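Local coordinates for flavodoxin, WrbA-like protein (Agrobacterium tumefaciens, PDB 3D7N) that probably binds FMN and, as a WrbA-like flavodoxin, is likely to pass electrons from NAD(P)H to quinones, at residues V11-H14 with T20-M23; A24-E29 with G168-A173; H36-E41 with K74-A79; A57-T62 with A178-V183; Y149-A154 with R174-R179. One frame throughout, in Å; residues are numbered along the deposited sequence.

Contact 1 (V11-H14 with T20-M23); sequences VVYH and THRM
Thr20 and His21, in the first turn of helix 19-31, are the two residues that meet the end of strand 9-13. The hydroxyl of Thr20 donates to the backbone carbonyl of His14, with OG1 2.8 Å from O. The approach is not flat: the C=O...OG1 angle is 141° and the donor stands 34° out of the carbonyl plane. The methyl CG2 of Thr20 also rests against that oxygen, 3.5 Å from His14 O, so both branches of the threonine face the same carbonyl.

The second link runs between two rings. Tyr13 OH lies 2.9 Å from ND1 of His21, a weak hydrogen bond in which either group could be the donor. The phenol oxygen meets the imidazole at its edge, near the ring plane. The ring centroids are 5.5 Å apart, the rings set obliquely. Tyr13 can reach this far because CG sits between its backbone N and carbonyl carbon (chi1 70°), which turns the ring toward the first turn of the helix and brings OH to His21.

Strand 9-13, the turn after it and helix 19-31 open the beta-alpha-beta unit completed by strand 34-37, the first crossover of the flavodoxin-like fold. In flavodoxins the loop between this strand and helix holds the FMN phosphate, and the present turn occupies the equivalent place.

Further out, Leu35 and Ala37 of strand 34-37 pack on Tyr13, while Pro63 touches both His14 and Thr20. Val12 is paired through its backbone with Ile59 and Gly61, and His14 ND1 makes a weak hydrogen bond to Ser70.

Contact 2 (A24-E29 with G168-A173); sequences AEAVAE and GDLETA
Ala26 on helix 19-31 meets Leu170 and Ala173 on helix 167-186, and Val27 joins it against Ala173. Small side chains let the two helices come close: their local axes approach to 8.3 Å and cross at -39°, with the two helices running in broadly the same direction. The CA atoms of Val27 and Ala173 are 5.3 Å apart.

The apolar contacts form one compact patch. The methyl of Ala26 points at the other helix and touches two partners, with CB 4.0 Å from CD2 of Leu170 and 4.1 Å from CB of Ala173. CG2 of Val27, set beside the backbone N and opposite the carbonyl carbon, turns to the neighbouring helix and comes to 3.9 Å from CB of Ala173, while CG1, anti to the backbone N (chi1 176°), is directed at the sheet, where it packs on Ile59.

Methyl groups also lie against the backbone of helix 167-186. Ala26 CB is 3.6 Å from the carbonyl O of Leu170, and the same branch of Val27 touches the carbonyl O of Ala173.

The polar bonds nearby belong to helix 167-186 itself. Thr172 OG1 donates to Gly168 O at 2.6 Å, and the amide of Thr172 reaches that oxygen from the opposite face of its plane, so two bonds grip one carbonyl. Glu171 forms a salt bridge with Arg174.

The packing is that of neighbouring helices on one face of a flavodoxin-like alpha/beta/alpha sandwich, where the first helix and the C-terminal helix lie side by side over the central sheet; Val11 and Phe97 of that sheet lie beneath Val27.

Contact 3 (H36-E41 with K74-A79); sequences HAIDAE and KKFADA
Ile38 and Phe76 make the apolar half of this contact. The end of the isoleucine does the touching: CD1 lies 3.7 Å from CG of the phenylalanine and equally near its CB, so the methyl sits at the root of the ring, approaching it obliquely. The two side chains cross at about a right angle. In Phe76 CG is roughly anti to the backbone N (chi1 151°), and the far end of the ring leads away from Ile38, to Trp49 and Phe73.

The polar half is slighter. Lys75 extends from the helix toward the loop and bends at its last torsion (chi4 -94°) to bring NZ 3.3 Å from the carbonyl O of Glu41, a weak hydrogen bond. The aliphatic part takes part as well, with Lys75 CD 3.4 Å from the same oxygen. That loop is shaped by an Asx turn: Asp39 OD1 accepts the amide of Glu41 at 3.0 Å, from above the carboxylate plane, and also that of Asn43. Lys75 has a further partner in Trp71 of the second subunit, on which it makes a cation-pi contact.

Strand 34-37 leads into this loop beside strand 9-13, with Ile38 bonded through its backbone to Tyr13. Helix 71-79 packs on the face of the sheet there, Phe76 resting on Val12; helix 104-120 lies against Ala77, and Lys74 and Asp78 face the second subunit.

Contact 4 (A57-T62 with A178-V183); sequences AIIFGT and ARVANV
Strand 57-65 passes beneath helix 167-186 with its near end closest, the CA atoms of Ala57 and Ala181 standing 6.9 Å apart before the strand runs on away from the helix. Val180 is the helix residue that makes the contact, its CB pointing at the sheet, and it meets two residues that face the same way from the strand, Ala57 and Ile59.

Val180 and Ile59 reach toward each other tip to tip. The delta methyl of Ile59 settles over the fork of the valine, 3.8 Å from its CB and just as near to both CG1 and CG2. Ile59 projects this far because CG1 is anti to the carbonyl carbon and the chain then runs straight on (chi2 180°). The CG1 branch of Val180, itself anti to the backbone N (chi1 175°), also leans on the methyl of Ala57, with Val180 CG1 and Ala57 CB 3.7 Å apart. One branch therefore bridges both strand residues, while CG2 touches Ile59 alone of the two. All three residues are buried, and the contact is wholly hydrocarbon.

Val93 and Val126 close in on Val180 from strands 93-100 and 124-126, and Phe97 backs Ile59. Arg179 of the helix segment forms a salt bridge with Asp91 of the third subunit.

Aliphatic residues of a central parallel strand, packed beneath the C-terminal helix, are characteristic of the three-layer alpha/beta/alpha core of the flavodoxin-like fold.

Contact 5 (Y149-A154 with R174-R179); sequences YIAPMA and RLYGAR
Pro152 sets its CD over the centre of one face of the Tyr176 ring. This is a CH-pi contact: CD stands 3.4 Å from the ring centroid and only 12° off the normal. The proline's CG follows toward the root of the ring, 3.6 Å from CD2 of Tyr176, and the two side chains cross at about a right angle. The tyrosine is sent out from its helix by a first torsion that places CG anti to the backbone N (chi1 -177°), and the second torsion (65°) turns the face to the proline. At the far end, the methyl of Ala151 comes to 4.0 Å from Tyr176 OH.

Helix 167-186, which carries the tyrosine, is the C-terminal helix of the flavodoxin-like sandwich, and Pro152 belongs to the connection that leads into strand 153-155 of its sheet.

The buried phenol oxygen is held beyond the two segments, by hydrogen bonds to the carbonyl of Val126 and the amide of Gly96, which tie the ring to two strands. Trp125 packs on both Ala151 and Tyr176, and its indole nitrogen binds the carbonyl of Ile150. Met23 and Phe97 lie against Pro152.

Overall arrangement
Contacts 1, 2, 4 and 5 cluster around one face of the central sheet, while contact 3 lies at the far side of the chain's centre, about 21 Å centre to centre from both contacts 2 and 5. Helix 19-31 serves contacts 1 and 2; helix 167-186 serves 2, 4 and 5, and contacts 4 and 5 share Ala178 and Arg179. Val27 CG1 packs on Gly177, joining contacts 2 and 5. In the sheet, strand 9-13 pairs with 34-37 and 57-65, linking contacts 1, 3 and 4. Along the chain contact 3 follows contact 1 and precedes contact 5. Contact 2 sets the C-terminal helix beside the first helix, and contacts 4 and 5 seat it on the sheet.

Contact 1 (V11-H14 with T20-M23)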
# COMPACT_ATOMS: atom_id res chain seq x y z
N VAL A 11 -13.63 11.84 -17.62
CA VAL A 11 -12.38 12.06 -16.91
C VAL A 11 -12.64 13.17 -15.88
O VAL A 11 -13.03 14.32 -16.25
CB VAL A 11 -11.24 12.43 -17.87
CG1 VAL A 11 -10.03 12.90 -17.08
CG2 VAL A 11 -10.91 11.26 -18.79
N VAL A 12 -12.50 12.81 -14.59
CA VAL A 12 -12.70 13.74 -13.46
C VAL A 12 -11.33 13.87 -12.78
O VAL A 12 -10.71 12.86 -12.41
CB VAL A 12 -13.81 13.25 -12.45
CG1 VAL A 12 -13.44 11.89 -11.80
CG2 VAL A 12 -14.10 14.32 -11.40
N TYR A 13 -10.82 15.09 -12.69
CA TYR A 13 -9.41 15.26 -12.32
C TYR A 13 -9.17 16.55 -11.55
O TYR A 13 -9.88 17.55 -11.71
CB TYR A 13 -8.53 15.30 -13.60
CG TYR A 13 -8.73 16.56 -14.42
CD1 TYR A 13 -7.86 17.64 -14.30
CD2 TYR A 13 -9.85 16.70 -15.24
CE1 TYR A 13 -8.09 18.85 -15.01
CE2 TYR A 13 -10.07 17.91 -15.98
CZ TYR A 13 -9.19 18.97 -15.84
OH TYR A 13 -9.40 20.15 -16.53
N HIS A 14 -8.10 16.54 -10.78
CA HIS A 14 -7.56 17.77 -10.20
C HIS A 14 -6.17 18.03 -10.80
O HIS A 14 -5.40 17.10 -10.97
CB HIS A 14 -7.51 17.67 -8.65
CG HIS A 14 -6.82 18.83 -8.03
ND1 HIS A 14 -5.55 18.73 -7.49
CD2 HIS A 14 -7.17 20.14 -7.93
CE1 HIS A 14 -5.16 19.93 -7.06
NE2 HIS A 14 -6.12 20.80 -7.33
N THR A 20 -1.19 17.53 -14.49
CA THR A 20 -2.24 16.52 -14.54
C THR A 20 -3.40 16.95 -15.46
O THR A 20 -4.09 16.10 -15.96
CB THR A 20 -2.64 15.94 -13.11
OG1 THR A 20 -4.07 15.76 -13.00
CG2 THR A 20 -2.10 16.79 -12.02
N HIS A 21 -3.54 18.24 -15.76
CA HIS A 21 -4.52 18.73 -16.77
C HIS A 21 -4.17 18.25 -18.18
O HIS A 21 -5.04 17.84 -18.94
CB HIS A 21 -4.63 20.26 -16.77
CG HIS A 21 -5.54 20.81 -17.83
ND1 HIS A 21 -6.90 20.55 -17.85
CD2 HIS A 21 -5.29 21.60 -18.90
CE1 HIS A 21 -7.45 21.18 -18.88
NE2 HIS A 21 -6.49 21.81 -19.54
N ARG A 22 -2.89 18.31 -18.53
CA ARG A 22 -2.45 17.85 -19.85
C ARG A 22 -2.62 16.34 -20.00
O ARG A 22 -3.05 15.84 -21.04
CB ARG A 22 -0.98 18.27 -20.08
CG ARG A 22 -0.51 18.17 -21.49
CD ARG A 22 -1.21 19.17 -22.40
NE ARG A 22 -1.07 18.80 -23.82
CZ ARG A 22 -1.76 17.85 -24.45
NH1 ARG A 22 -2.66 17.09 -23.82
NH2 ARG A 22 -1.53 17.62 -25.73
N MSE A 23 -2.30 15.62 -18.95
CA MSE A 23 -2.48 14.16 -18.94
C MSE A 23 -3.96 13.75 -19.04
O MSE A 23 -4.30 12.75 -19.66
CB MSE A 23 -1.83 13.59 -17.70
CG MSE A 23 -0.82 12.48 -17.95
SE MSE A 23 -0.52 11.59 -16.17
CE MSE A 23 -0.41 9.67 -16.80

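Contact 2 (A24-E29 with G168-A173)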
# COMPACT_ATOMS: atom_id res chain seq x y z
N ALA A 24 -4.83 14.55 -18.44
CA ALA A 24 -6.26 14.32 -18.51
C ALA A 24 -6.76 14.55 -19.93
O ALA A 24 -7.55 13.75 -20.43
CB ALA A 24 -6.99 15.21 -17.53
N GLU A 25 -6.33 15.65 -20.58
CA GLU A 25 -6.67 15.88 -21.98
C GLU A 25 -6.26 14.69 -22.85
O GLU A 25 -7.02 14.23 -23.68
CB GLU A 25 -6.05 17.20 -22.49
CG GLU A 25 -6.71 18.45 -21.88
CD GLU A 25 -5.91 19.75 -22.03
OE1 GLU A 25 -4.67 19.77 -21.85
OE2 GLU A 25 -6.53 20.79 -22.30
N ALA A 26 -5.07 14.17 -22.62
CA ALA A 26 -4.58 12.99 -23.33
C ALA A 26 -5.46 11.73 -23.13
O ALA A 26 -5.81 11.02 -24.11
CB ALA A 26 -3.12 12.72 -22.94
N VAL A 27 -5.84 11.46 -21.89
CA VAL A 27 -6.72 10.34 -21.57
C VAL A 27 -8.11 10.61 -22.16
O VAL A 27 -8.65 9.74 -22.84
CB VAL A 27 -6.79 10.08 -20.02
CG1 VAL A 27 -7.81 8.94 -19.63
CG2 VAL A 27 -5.37 9.81 -19.47
N ALA A 28 -8.65 11.82 -21.99
CA ALA A 28 -9.91 12.21 -22.63
C ALA A 28 -9.91 11.97 -24.16
O ALA A 28 -10.83 11.42 -24.71
CB ALA A 28 -10.23 13.65 -22.31
N GLU A 29 -8.85 12.41 -24.84
CA GLU A 29 -8.65 12.14 -26.27
C GLU A 29 -8.73 10.65 -26.62
O GLU A 29 -9.42 10.28 -27.55
CB GLU A 29 -7.30 12.72 -26.71
CG GLU A 29 -6.94 12.55 -28.16
CD GLU A 29 -5.69 13.32 -28.51
OE1 GLU A 29 -5.35 14.25 -27.76
OE2 GLU A 29 -5.03 13.00 -29.52
N GLY A 168 5.85 10.65 -25.16
CA GLY A 168 5.82 9.29 -24.67
C GLY A 168 4.80 9.07 -23.57
O GLY A 168 3.97 8.17 -23.68
N ASP A 169 4.80 9.91 -22.52
CA ASP A 169 3.79 9.80 -21.45
C ASP A 169 2.38 10.13 -21.87
O ASP A 169 1.43 9.46 -21.44
CB ASP A 169 4.16 10.68 -20.23
CG ASP A 169 5.45 10.22 -19.57
OD1 ASP A 169 5.82 9.03 -19.77
OD2 ASP A 169 6.12 11.06 -18.90
N LEU A 170 2.23 11.18 -22.69
CA LEU A 170 0.93 11.59 -23.23
C LEU A 170 0.38 10.47 -24.12
O LEU A 170 -0.81 10.17 -24.08
CB LEU A 170 1.03 12.93 -23.99
CG LEU A 170 1.47 14.14 -23.18
CD1 LEU A 170 1.74 15.31 -24.04
CD2 LEU A 170 0.42 14.46 -22.16
N GLU A 171 1.24 9.82 -24.88
CA GLU A 171 0.80 8.74 -25.76
C GLU A 171 0.31 7.49 -24.99
O GLU A 171 -0.79 6.96 -25.26
CB GLU A 171 1.91 8.41 -26.76
CG GLU A 171 1.63 7.25 -27.74
CD GLU A 171 0.39 7.43 -28.62
OE1 GLU A 171 -0.23 8.51 -28.58
OE2 GLU A 171 0.06 6.48 -29.38
N THR A 172 1.10 7.05 -24.01
CA THR A 172 0.70 5.95 -23.13
C THR A 172 -0.59 6.32 -22.41
O THR A 172 -1.51 5.50 -22.31
CB THR A 172 1.92 5.36 -22.22
OG1 THR A 172 2.96 6.33 -22.07
CG2 THR A 172 2.67 4.17 -23.00
N ALA A 173 -0.69 7.57 -21.97
CA ALA A 173 -1.95 8.05 -21.38
C ALA A 173 -3.15 7.95 -22.34
O ALA A 173 -4.22 7.47 -21.99
CB ALA A 173 -1.79 9.49 -20.86

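Contact 3 (H36-E41 with K74-A79)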
# COMPACT_ATOMS: atom_id res chain seq x y z
N HIS A 36 -13.98 16.84 -16.60
CA HIS A 36 -14.56 17.58 -15.48
C HIS A 36 -13.50 17.83 -14.43
O HIS A 36 -12.85 16.91 -13.98
CB HIS A 36 -15.75 16.81 -14.92
CG HIS A 36 -16.99 16.95 -15.76
ND1 HIS A 36 -17.80 18.06 -15.70
CD2 HIS A 36 -17.52 16.14 -16.70
CE1 HIS A 36 -18.80 17.92 -16.56
NE2 HIS A 36 -18.65 16.77 -17.18
N ALA A 37 -13.36 19.09 -14.03
CA ALA A 37 -12.23 19.52 -13.23
C ALA A 37 -12.69 19.74 -11.82
O ALA A 37 -13.63 20.49 -11.62
CB ALA A 37 -11.65 20.82 -13.79
N ILE A 38 -12.06 19.08 -10.84
CA ILE A 38 -12.20 19.43 -9.42
C ILE A 38 -11.43 20.73 -9.25
O ILE A 38 -10.27 20.81 -9.66
CB ILE A 38 -11.55 18.37 -8.51
CG1 ILE A 38 -12.23 17.01 -8.72
CG2 ILE A 38 -11.53 18.81 -7.04
CD1 ILE A 38 -11.30 15.77 -8.49
N ASP A 39 -12.07 21.77 -8.70
CA ASP A 39 -11.40 23.07 -8.61
C ASP A 39 -10.36 23.12 -7.49
O ASP A 39 -10.14 22.14 -6.77
CB ASP A 39 -12.43 24.21 -8.55
CG ASP A 39 -13.25 24.21 -7.28
OD1 ASP A 39 -12.79 23.65 -6.25
OD2 ASP A 39 -14.37 24.81 -7.30
N ALA A 40 -9.70 24.27 -7.36
CA ALA A 40 -8.59 24.44 -6.42
C ALA A 40 -8.99 24.24 -4.98
O ALA A 40 -8.11 24.08 -4.11
CB ALA A 40 -7.96 25.82 -6.58
N GLU A 41 -10.30 24.27 -4.72
CA GLU A 41 -10.86 24.05 -3.39
C GLU A 41 -11.45 22.64 -3.15
O GLU A 41 -12.06 22.40 -2.12
CB GLU A 41 -11.91 25.14 -3.14
CG GLU A 41 -11.32 26.44 -2.63
CD GLU A 41 -12.05 27.67 -3.14
OE1 GLU A 41 -11.77 28.09 -4.29
OE2 GLU A 41 -12.88 28.24 -2.40
N LYS A 74 -8.81 14.17 -2.77
CA LYS A 74 -9.36 13.38 -1.64
C LYS A 74 -10.66 14.02 -1.13
O LYS A 74 -11.63 13.34 -0.88
CB LYS A 74 -8.29 13.23 -0.55
CG LYS A 74 -8.66 12.34 0.60
CD LYS A 74 -9.04 10.92 0.13
CE LYS A 74 -9.18 9.94 1.27
NZ LYS A 74 -10.13 10.42 2.34
N LYS A 75 -10.72 15.35 -1.07
CA LYS A 75 -11.98 16.06 -0.76
C LYS A 75 -13.12 15.68 -1.72
O LYS A 75 -14.28 15.58 -1.33
CB LYS A 75 -11.79 17.57 -0.81
CG LYS A 75 -13.05 18.36 -0.41
CD LYS A 75 -12.71 19.78 -0.03
CE LYS A 75 -13.87 20.52 0.62
NZ LYS A 75 -14.65 21.30 -0.35
N PHE A 76 -12.79 15.54 -2.98
CA PHE A 76 -13.76 15.05 -3.94
C PHE A 76 -14.12 13.58 -3.68
O PHE A 76 -15.31 13.21 -3.78
CB PHE A 76 -13.26 15.21 -5.38
CG PHE A 76 -13.80 14.20 -6.30
CD1 PHE A 76 -15.06 14.37 -6.89
CD2 PHE A 76 -13.07 13.05 -6.60
CE1 PHE A 76 -15.60 13.40 -7.75
CE2 PHE A 76 -13.58 12.07 -7.47
CZ PHE A 76 -14.86 12.23 -8.02
N ALA A 77 -13.10 12.76 -3.37
CA ALA A 77 -13.32 11.35 -3.10
C ALA A 77 -14.24 11.20 -1.87
O ALA A 77 -15.21 10.38 -1.86
CB ALA A 77 -11.97 10.62 -2.85
N ASP A 78 -13.93 11.99 -0.83
CA ASP A 78 -14.71 11.98 0.39
C ASP A 78 -16.17 12.36 0.06
O ASP A 78 -17.10 11.75 0.58
CB ASP A 78 -14.08 12.86 1.48
CG ASP A 78 -12.79 12.29 2.04
OD1 ASP A 78 -12.42 11.14 1.67
OD2 ASP A 78 -12.11 12.95 2.88
N ALA A 79 -16.35 13.34 -0.82
CA ALA A 79 -17.70 13.81 -1.20
C ALA A 79 -18.42 12.77 -2.07
O ALA A 79 -19.63 12.79 -2.16
CB ALA A 79 -17.62 15.15 -1.93

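Contact 4 (A57-T62 with A178-V183)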
# COMPACT_ATOMS: atom_id res chain seq x y z
N ALA A 57 -17.90 4.76 -17.67
CA ALA A 57 -16.53 4.67 -17.18
C ALA A 57 -16.16 6.00 -16.55
O ALA A 57 -16.54 7.04 -17.06
CB ALA A 57 -15.55 4.31 -18.28
N ILE A 58 -15.46 5.93 -15.42
CA ILE A 58 -14.95 7.09 -14.64
C ILE A 58 -13.47 6.89 -14.49
O ILE A 58 -13.02 5.85 -14.00
CB ILE A 58 -15.58 7.21 -13.22
CG1 ILE A 58 -17.11 7.34 -13.33
CG2 ILE A 58 -15.02 8.41 -12.49
CD1 ILE A 58 -17.88 7.22 -11.99
N ILE A 59 -12.72 7.86 -14.99
CA ILE A 59 -11.28 7.83 -14.89
C ILE A 59 -10.87 9.00 -14.00
O ILE A 59 -11.15 10.14 -14.28
CB ILE A 59 -10.58 7.92 -16.26
CG1 ILE A 59 -11.15 6.88 -17.24
CG2 ILE A 59 -9.05 7.75 -16.11
CD1 ILE A 59 -10.48 6.92 -18.68
N PHE A 60 -10.20 8.66 -12.91
CA PHE A 60 -9.75 9.59 -11.91
C PHE A 60 -8.34 10.14 -12.22
O PHE A 60 -7.42 9.39 -12.45
CB PHE A 60 -9.63 8.84 -10.58
CG PHE A 60 -10.96 8.31 -10.00
CD1 PHE A 60 -12.05 9.11 -9.88
CD2 PHE A 60 -11.04 7.02 -9.51
CE1 PHE A 60 -13.23 8.60 -9.31
CE2 PHE A 60 -12.18 6.54 -8.93
CZ PHE A 60 -13.28 7.32 -8.83
N GLY A 61 -8.18 11.45 -12.13
CA GLY A 61 -6.89 12.07 -12.32
C GLY A 61 -6.43 12.90 -11.13
O GLY A 61 -7.12 13.76 -10.65
N THR A 62 -5.21 12.67 -10.68
CA THR A 62 -4.69 13.54 -9.61
C THR A 62 -3.18 13.59 -9.61
O THR A 62 -2.54 12.61 -9.98
CB THR A 62 -5.22 13.11 -8.23
OG1 THR A 62 -4.60 13.89 -7.20
CG2 THR A 62 -4.98 11.59 -7.96
N ALA A 178 -8.21 5.11 -24.42
CA ALA A 178 -8.86 4.26 -25.44
C ALA A 178 -9.12 2.85 -24.87
O ALA A 178 -10.14 2.23 -25.16
CB ALA A 178 -8.00 4.21 -26.75
N ARG A 179 -8.23 2.37 -24.01
CA ARG A 179 -8.38 1.02 -23.46
C ARG A 179 -9.52 0.96 -22.44
O ARG A 179 -10.24 -0.05 -22.33
CB ARG A 179 -7.05 0.58 -22.85
CG ARG A 179 -7.09 -0.76 -22.16
CD ARG A 179 -5.76 -1.03 -21.54
NE ARG A 179 -5.76 -2.08 -20.52
CZ ARG A 179 -5.76 -3.39 -20.76
NH1 ARG A 179 -5.66 -4.26 -19.76
NH2 ARG A 179 -5.85 -3.85 -21.98
N VAL A 180 -9.71 2.05 -21.70
CA VAL A 180 -10.82 2.11 -20.73
C VAL A 180 -12.14 2.20 -21.48
O VAL A 180 -13.08 1.49 -21.14
CB VAL A 180 -10.71 3.33 -19.74
CG1 VAL A 180 -11.99 3.39 -18.84
CG2 VAL A 180 -9.42 3.28 -18.90
N ALA A 181 -12.21 3.06 -22.48
CA ALA A 181 -13.44 3.20 -23.22
C ALA A 181 -13.78 1.88 -23.82
O ALA A 181 -14.90 1.49 -23.86
CB ALA A 181 -13.30 4.24 -24.28
N ASN A 182 -12.78 1.16 -24.25
CA ASN A 182 -13.04 -0.11 -24.86
C ASN A 182 -13.67 -1.08 -23.92
O ASN A 182 -14.58 -1.78 -24.29
CB ASN A 182 -11.77 -0.70 -25.41
CG ASN A 182 -12.05 -1.71 -26.49
OD1 ASN A 182 -11.69 -2.87 -26.37
ND2 ASN A 182 -12.69 -1.27 -27.56
N VAL A 183 -13.19 -1.14 -22.69
CA VAL A 183 -13.78 -2.04 -21.73
C VAL A 183 -15.16 -1.57 -21.38
O VAL A 183 -16.03 -2.36 -21.17
CB VAL A 183 -12.95 -2.10 -20.47
CG1 VAL A 183 -13.61 -2.96 -19.47
CG2 VAL A 183 -11.63 -2.64 -20.77

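Contact 5 (Y149-A154 with R174-R179)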
# COMPACT_ATOMS: atom_id res chain seq x y z
N TYR A 149 2.23 -0.22 -14.52
CA TYR A 149 1.31 -1.31 -14.91
C TYR A 149 -0.15 -1.20 -14.48
O TYR A 149 -1.04 -1.63 -15.19
CB TYR A 149 1.83 -2.63 -14.39
CG TYR A 149 3.06 -3.06 -15.11
CD1 TYR A 149 3.01 -3.54 -16.44
CD2 TYR A 149 4.30 -2.99 -14.49
CE1 TYR A 149 4.16 -3.93 -17.12
CE2 TYR A 149 5.48 -3.36 -15.18
CZ TYR A 149 5.40 -3.82 -16.47
OH TYR A 149 6.57 -4.18 -17.09
N ILE A 150 -0.37 -0.66 -13.30
CA ILE A 150 -1.70 -0.58 -12.77
C ILE A 150 -2.57 0.50 -13.49
O ILE A 150 -3.76 0.34 -13.66
CB ILE A 150 -1.65 -0.45 -11.21
CG1 ILE A 150 -2.80 -1.21 -10.61
CG2 ILE A 150 -1.74 0.94 -10.74
CD1 ILE A 150 -2.53 -2.66 -10.58
N ALA A 151 -1.90 1.56 -13.96
CA ALA A 151 -2.48 2.74 -14.54
C ALA A 151 -1.28 3.63 -14.96
O ALA A 151 -0.18 3.39 -14.53
CB ALA A 151 -3.36 3.46 -13.52
N PRO A 152 -1.50 4.64 -15.76
CA PRO A 152 -0.39 5.45 -16.19
C PRO A 152 0.12 6.35 -15.09
O PRO A 152 -0.64 6.90 -14.36
CB PRO A 152 -0.98 6.26 -17.32
CG PRO A 152 -2.34 5.98 -17.34
CD PRO A 152 -2.60 4.73 -16.70
N MSE A 153 1.43 6.47 -14.99
CA MSE A 153 2.06 7.45 -14.15
C MSE A 153 3.11 8.16 -14.98
O MSE A 153 3.61 7.62 -15.93
CB MSE A 153 2.64 6.83 -12.91
CG MSE A 153 3.52 5.68 -13.15
SE MSE A 153 4.39 5.05 -11.58
CE MSE A 153 3.01 3.99 -10.88
N ALA A 154 3.40 9.39 -14.63
CA ALA A 154 4.24 10.21 -15.47
C ALA A 154 5.08 11.22 -14.70
O ALA A 154 4.75 11.64 -13.62
CB ALA A 154 3.41 10.91 -16.47
N ARG A 174 -2.96 8.37 -23.58
CA ARG A 174 -4.04 8.36 -24.58
C ARG A 174 -4.49 6.92 -24.93
O ARG A 174 -5.67 6.63 -25.04
CB ARG A 174 -3.56 9.08 -25.85
CG ARG A 174 -4.58 9.14 -26.96
CD ARG A 174 -3.95 9.45 -28.29
NE ARG A 174 -3.16 8.32 -28.78
CZ ARG A 174 -3.67 7.20 -29.30
NH1 ARG A 174 -4.99 7.03 -29.42
NH2 ARG A 174 -2.85 6.25 -29.73
N LEU A 175 -3.52 6.04 -25.11
CA LEU A 175 -3.77 4.61 -25.32
C LEU A 175 -4.58 4.06 -24.16
O LEU A 175 -5.53 3.33 -24.37
CB LEU A 175 -2.45 3.82 -25.42
CG LEU A 175 -1.69 3.54 -26.71
CD1 LEU A 175 -2.57 3.71 -27.97
CD2 LEU A 175 -0.41 4.32 -26.81
N TYR A 176 -4.21 4.43 -22.93
CA TYR A 176 -4.96 4.00 -21.75
C TYR A 176 -6.43 4.44 -21.77
O TYR A 176 -7.31 3.67 -21.39
CB TYR A 176 -4.33 4.55 -20.48
CG TYR A 176 -5.02 4.09 -19.19
CD1 TYR A 176 -5.01 2.73 -18.81
CD2 TYR A 176 -5.62 5.01 -18.32
CE1 TYR A 176 -5.59 2.30 -17.65
CE2 TYR A 176 -6.21 4.59 -17.13
CZ TYR A 176 -6.18 3.21 -16.78
OH TYR A 176 -6.75 2.76 -15.59
N GLY A 177 -6.68 5.68 -22.18
CA GLY A 177 -8.03 6.20 -22.24
C GLY A 177 -8.85 5.44 -23.29
O GLY A 177 -10.04 5.16 -23.06
N ALA A 178 -8.21 5.11 -24.42
CA ALA A 178 -8.86 4.26 -25.44
C ALA A 178 -9.12 2.85 -24.87
O ALA A 178 -10.14 2.23 -25.16
CB ALA A 178 -8.00 4.21 -26.75
N ARG A 179 -8.23 2.37 -24.01
CA ARG A 179 -8.38 1.02 -23.46
C ARG A 179 -9.52 0.96 -22.44
O ARG A 179 -10.24 -0.05 -22.33
CB ARG A 179 -7.05 0.58 -22.85
CG ARG A 179 -7.09 -0.76 -22.16
CD ARG A 179 -5.76 -1.03 -21.54
NE ARG A 179 -5.76 -2.08 -20.52
CZ ARG A 179 -5.76 -3.39 -20.76
NH1 ARG A 179 -5.66 -4.26 -19.76
NH2 ARG A 179 -5.85 -3.85 -21.98